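PDB 4PIT: ripening-associated protein from Musa acuminata, which binds carbohydrate as a jacalin-type lectin, here an engineered form whose two sugar pockets are occupied by mannose-containing glycan. Local coordinates for residues Gly21-Ile26 against Phe44-Lys49. The protein carries 1 engineered substitution. Sequence-based numbering, arbitrary orientation.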
ATOM      1  N   GLY B  21     -15.528   8.170  -0.518  1.00 10.64           N
ATOM      2  CA  GLY B  21     -16.131   7.080  -1.260  1.00 11.71           C
ATOM      3  C   GLY B  21     -15.435   6.936  -2.604  1.00 13.52           C
ATOM      4  O   GLY B  21     -14.599   7.755  -2.993  1.00 12.51           O
ATOM      5  N   PRO B  22     -15.869   5.918  -3.373  1.00 15.83           N
ATOM      6  CA  PRO B  22     -15.227   5.618  -4.660  1.00 16.22           C
ATOM      7  C   PRO B  22     -16.018   5.998  -5.905  1.00 19.38           C
ATOM      8  O   PRO B  22     -15.634   5.571  -6.986  1.00 18.99           O
ATOM      9  CB  PRO B  22     -15.181   4.096  -4.611  1.00 18.59           C
ATOM     10  CG  PRO B  22     -16.456   3.722  -3.944  1.00 22.50           C
ATOM     11  CD  PRO B  22     -16.821   4.865  -2.993  1.00 18.22           C
ATOM     12  N   ALA B  23     -17.121   6.738  -5.769  1.00 14.40           N
ATOM     13  CA  ALA B  23     -18.002   6.962  -6.907  1.00 14.84           C
ATOM     14  C   ALA B  23     -17.675   8.145  -7.800  1.00 16.67           C
ATOM     15  O   ALA B  23     -18.261   8.246  -8.893  1.00 16.05           O
ATOM     16  CB  ALA B  23     -19.425   7.120  -6.404  1.00 15.17           C
ATOM     17  N   TYR B  24     -16.796   9.053  -7.361  1.00 14.49           N
ATOM     18  CA  TYR B  24     -16.594  10.309  -8.083  1.00 13.94           C
ATOM     19  C   TYR B  24     -15.396  10.289  -8.985  1.00 17.16           C
ATOM     20  O   TYR B  24     -14.507   9.439  -8.818  1.00 17.86           O
ATOM     21  CB  TYR B  24     -16.401  11.426  -7.046  1.00 14.88           C
ATOM     22  CG  TYR B  24     -17.467  11.491  -5.974  1.00 14.94           C
ATOM     23  CD1 TYR B  24     -18.822  11.422  -6.301  1.00 16.45           C
ATOM     24  CD2 TYR B  24     -17.131  11.698  -4.647  1.00 15.91           C
ATOM     25  CE1 TYR B  24     -19.807  11.473  -5.313  1.00 17.27           C
ATOM     26  CE2 TYR B  24     -18.109  11.799  -3.659  1.00 15.68           C
ATOM     27  CZ  TYR B  24     -19.442  11.671  -3.994  1.00 16.74           C
ATOM     28  OH  TYR B  24     -20.387  11.731  -2.992  1.00 17.50           O
ATOM     29  N   ARG B  25     -15.376  11.230  -9.953  1.00 12.84           N
ATOM     30  CA  ARG B  25     -14.228  11.349 -10.840  1.00 12.81           C
ATOM     31  C   ARG B  25     -13.308  12.442 -10.291  1.00 12.81           C
ATOM     32  O   ARG B  25     -13.643  13.626 -10.363  1.00 11.25           O
ATOM     33  CB  ARG B  25     -14.648  11.675 -12.267  1.00 12.29           C
ATOM     34  CG  ARG B  25     -13.417  11.778 -13.159  1.00 17.87           C
ATOM     35  CD  ARG B  25     -13.769  12.213 -14.553  1.00 21.25           C
ATOM     36  NE  ARG B  25     -12.569  12.297 -15.376  1.00 26.90           N
ATOM     37  CZ  ARG B  25     -12.584  12.515 -16.687  1.00 47.48           C
ATOM     38  NH1 ARG B  25     -13.738  12.683 -17.326  1.00 37.00           N
ATOM     39  NH2 ARG B  25     -11.449  12.576 -17.368  1.00 34.60           N
ATOM     40  N   ILE B  26     -12.146  12.054  -9.779  1.00 12.26           N
ATOM     41  CA  ILE B  26     -11.187  13.042  -9.265  1.00 11.43           C
ATOM     42  C   ILE B  26     -10.657  13.829 -10.440  1.00 14.90           C
ATOM     43  O   ILE B  26     -10.165  13.206 -11.405  1.00 15.38           O
ATOM     44  CB  ILE B  26     -10.030  12.371  -8.501  1.00 13.57           C
ATOM     45  CG1 ILE B  26     -10.515  11.653  -7.240  1.00 13.34           C
ATOM     46  CG2 ILE B  26      -8.922  13.372  -8.156  1.00 13.58           C
ATOM     47  CD1 ILE B  26      -9.502  10.508  -6.850  1.00 19.27           C
ATOM     48  N   PHE B  44     -13.722  17.072  -7.628  1.00 10.33           N
ATOM     49  CA  PHE B  44     -14.203  15.969  -8.427  1.00 10.39           C
ATOM     50  C   PHE B  44     -15.464  16.347  -9.170  1.00 13.34           C
ATOM     51  O   PHE B  44     -16.103  17.358  -8.841  1.00 12.83           O
ATOM     52  CB  PHE B  44     -14.476  14.759  -7.511  1.00 12.04           C
ATOM     53  CG  PHE B  44     -15.493  15.024  -6.423  1.00 13.89           C
ATOM     54  CD1 PHE B  44     -16.858  14.890  -6.677  1.00 16.21           C
ATOM     55  CD2 PHE B  44     -15.085  15.407  -5.149  1.00 16.68           C
ATOM     56  CE1 PHE B  44     -17.807  15.167  -5.677  1.00 17.88           C
ATOM     57  CE2 PHE B  44     -16.036  15.657  -4.149  1.00 20.10           C
ATOM     58  CZ  PHE B  44     -17.376  15.513  -4.420  1.00 17.39           C
ATOM     59  N   THR B  45     -15.811  15.553 -10.182  1.00 11.99           N
ATOM     60  CA  THR B  45     -17.052  15.732 -10.921  1.00 12.13           C
ATOM     61  C   THR B  45     -17.914  14.505 -10.724  1.00 15.28           C
ATOM     62  O   THR B  45     -17.424  13.380 -10.521  1.00 14.95           O
ATOM     63  CB  THR B  45     -16.807  16.020 -12.415  1.00 17.04           C
ATOM     64  OG1 THR B  45     -16.152  14.893 -12.982  1.00 18.79           O
ATOM     65  CG2 THR B  45     -15.984  17.297 -12.663  1.00 20.24           C
ATOM     66  N   TYR B  46     -19.219  14.716 -10.804  1.00 15.35           N
ATOM     67  CA  TYR B  46     -20.195  13.642 -10.632  1.00 15.64           C
ATOM     68  C   TYR B  46     -21.460  14.129 -11.259  1.00 17.34           C
ATOM     69  O   TYR B  46     -21.928  15.199 -10.882  1.00 16.28           O
ATOM     70  CB  TYR B  46     -20.380  13.325  -9.136  1.00 16.11           C
ATOM     71  CG  TYR B  46     -21.189  12.084  -8.823  1.00 16.65           C
ATOM     72  CD1 TYR B  46     -20.831  10.842  -9.350  1.00 17.83           C
ATOM     73  CD2 TYR B  46     -22.223  12.123  -7.893  1.00 16.92           C
ATOM     74  CE1 TYR B  46     -21.534   9.682  -9.010  1.00 18.22           C
ATOM     75  CE2 TYR B  46     -22.927  10.970  -7.544  1.00 17.91           C
ATOM     76  CZ  TYR B  46     -22.571   9.752  -8.097  1.00 21.53           C
ATOM     77  OH  TYR B  46     -23.284   8.627  -7.752  1.00 23.66           O
ATOM     78  N   TYR B  47     -21.978  13.400 -12.276  1.00 17.00           N
ATOM     79  CA  TYR B  47     -23.187  13.805 -13.002  1.00 15.79           C
ATOM     80  C   TYR B  47     -23.150  15.285 -13.492  1.00 20.24           C
ATOM     81  O   TYR B  47     -24.131  16.026 -13.353  1.00 20.71           O
ATOM     82  CB  TYR B  47     -24.431  13.558 -12.132  1.00 15.10           C
ATOM     83  CG  TYR B  47     -24.824  12.096 -12.086  1.00 16.02           C
ATOM     84  CD1 TYR B  47     -24.304  11.242 -11.119  1.00 17.39           C
ATOM     85  CD2 TYR B  47     -25.734  11.571 -12.999  1.00 17.69           C
ATOM     86  CE1 TYR B  47     -24.696   9.902 -11.046  1.00 18.94           C
ATOM     87  CE2 TYR B  47     -26.137  10.237 -12.934  1.00 18.72           C
ATOM     88  CZ  TYR B  47     -25.607   9.401 -11.966  1.00 20.94           C
ATOM     89  OH  TYR B  47     -25.998   8.080 -11.913  1.00 22.44           O
ATOM     90  N   GLY B  48     -22.000  15.700 -14.027  1.00 18.62           N
ATOM     91  CA  GLY B  48     -21.812  17.047 -14.553  1.00 19.94           C
ATOM     92  C   GLY B  48     -21.632  18.176 -13.546  1.00 24.51           C
ATOM     93  O   GLY B  48     -21.558  19.340 -13.944  1.00 25.52           O
ATOM     94  N   LYS B  49     -21.565  17.857 -12.242  1.00 20.33           N
ATOM     95  CA  LYS B  49     -21.376  18.867 -11.205  1.00 19.84           C
ATOM     96  C   LYS B  49     -19.970  18.761 -10.641  1.00 21.06           C
ATOM     97  O   LYS B  49     -19.502  17.650 -10.414  1.00 21.94           O
ATOM     98  CB  LYS B  49     -22.413  18.692 -10.089  1.00 22.84           C
TER
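Tyr-24 sits just ahead of the strand that begins at Arg-25. Its CG is anti to the carbonyl carbon (chi1 -51°), and CB already touches Phe-44, 3.5 Å from CD1 of that ring. From CG through CD2 to CE2 the tyrosine lies over one face of Phe-44: an offset stack, centroids 4.2 Å apart and planes only 8° from parallel. The CD1-CE1 edge of the ring does different work: it runs into the face of Tyr-46, CD1 coming within 3.5 Å of Tyr-46 CG, in an edge-to-face pair with planes at 74°. The tip, OH, makes a weak hydrogen bond to Arg-53. Beside this aromatic cluster, Arg-25 and Thr-45 form an antiparallel hydrogen-bonded pair: Arg-25 N reaches Thr-45 O at 3.0 Å, nearly along the C=O axis, and Thr-45 N returns to Arg-25 O at 2.9 Å. Their side chains start out side by side on the sheet face opposite Phe-44, before the extended arginine leads away. The pairing joins the two strands at the open end of the hairpin 25-33/37-46 in the jacalin-like fold; beyond Tyr-46 a type I' turn leads into outer strand 49-56, where the Phe-44 side chain also rests against Glu-51 and Arg-53.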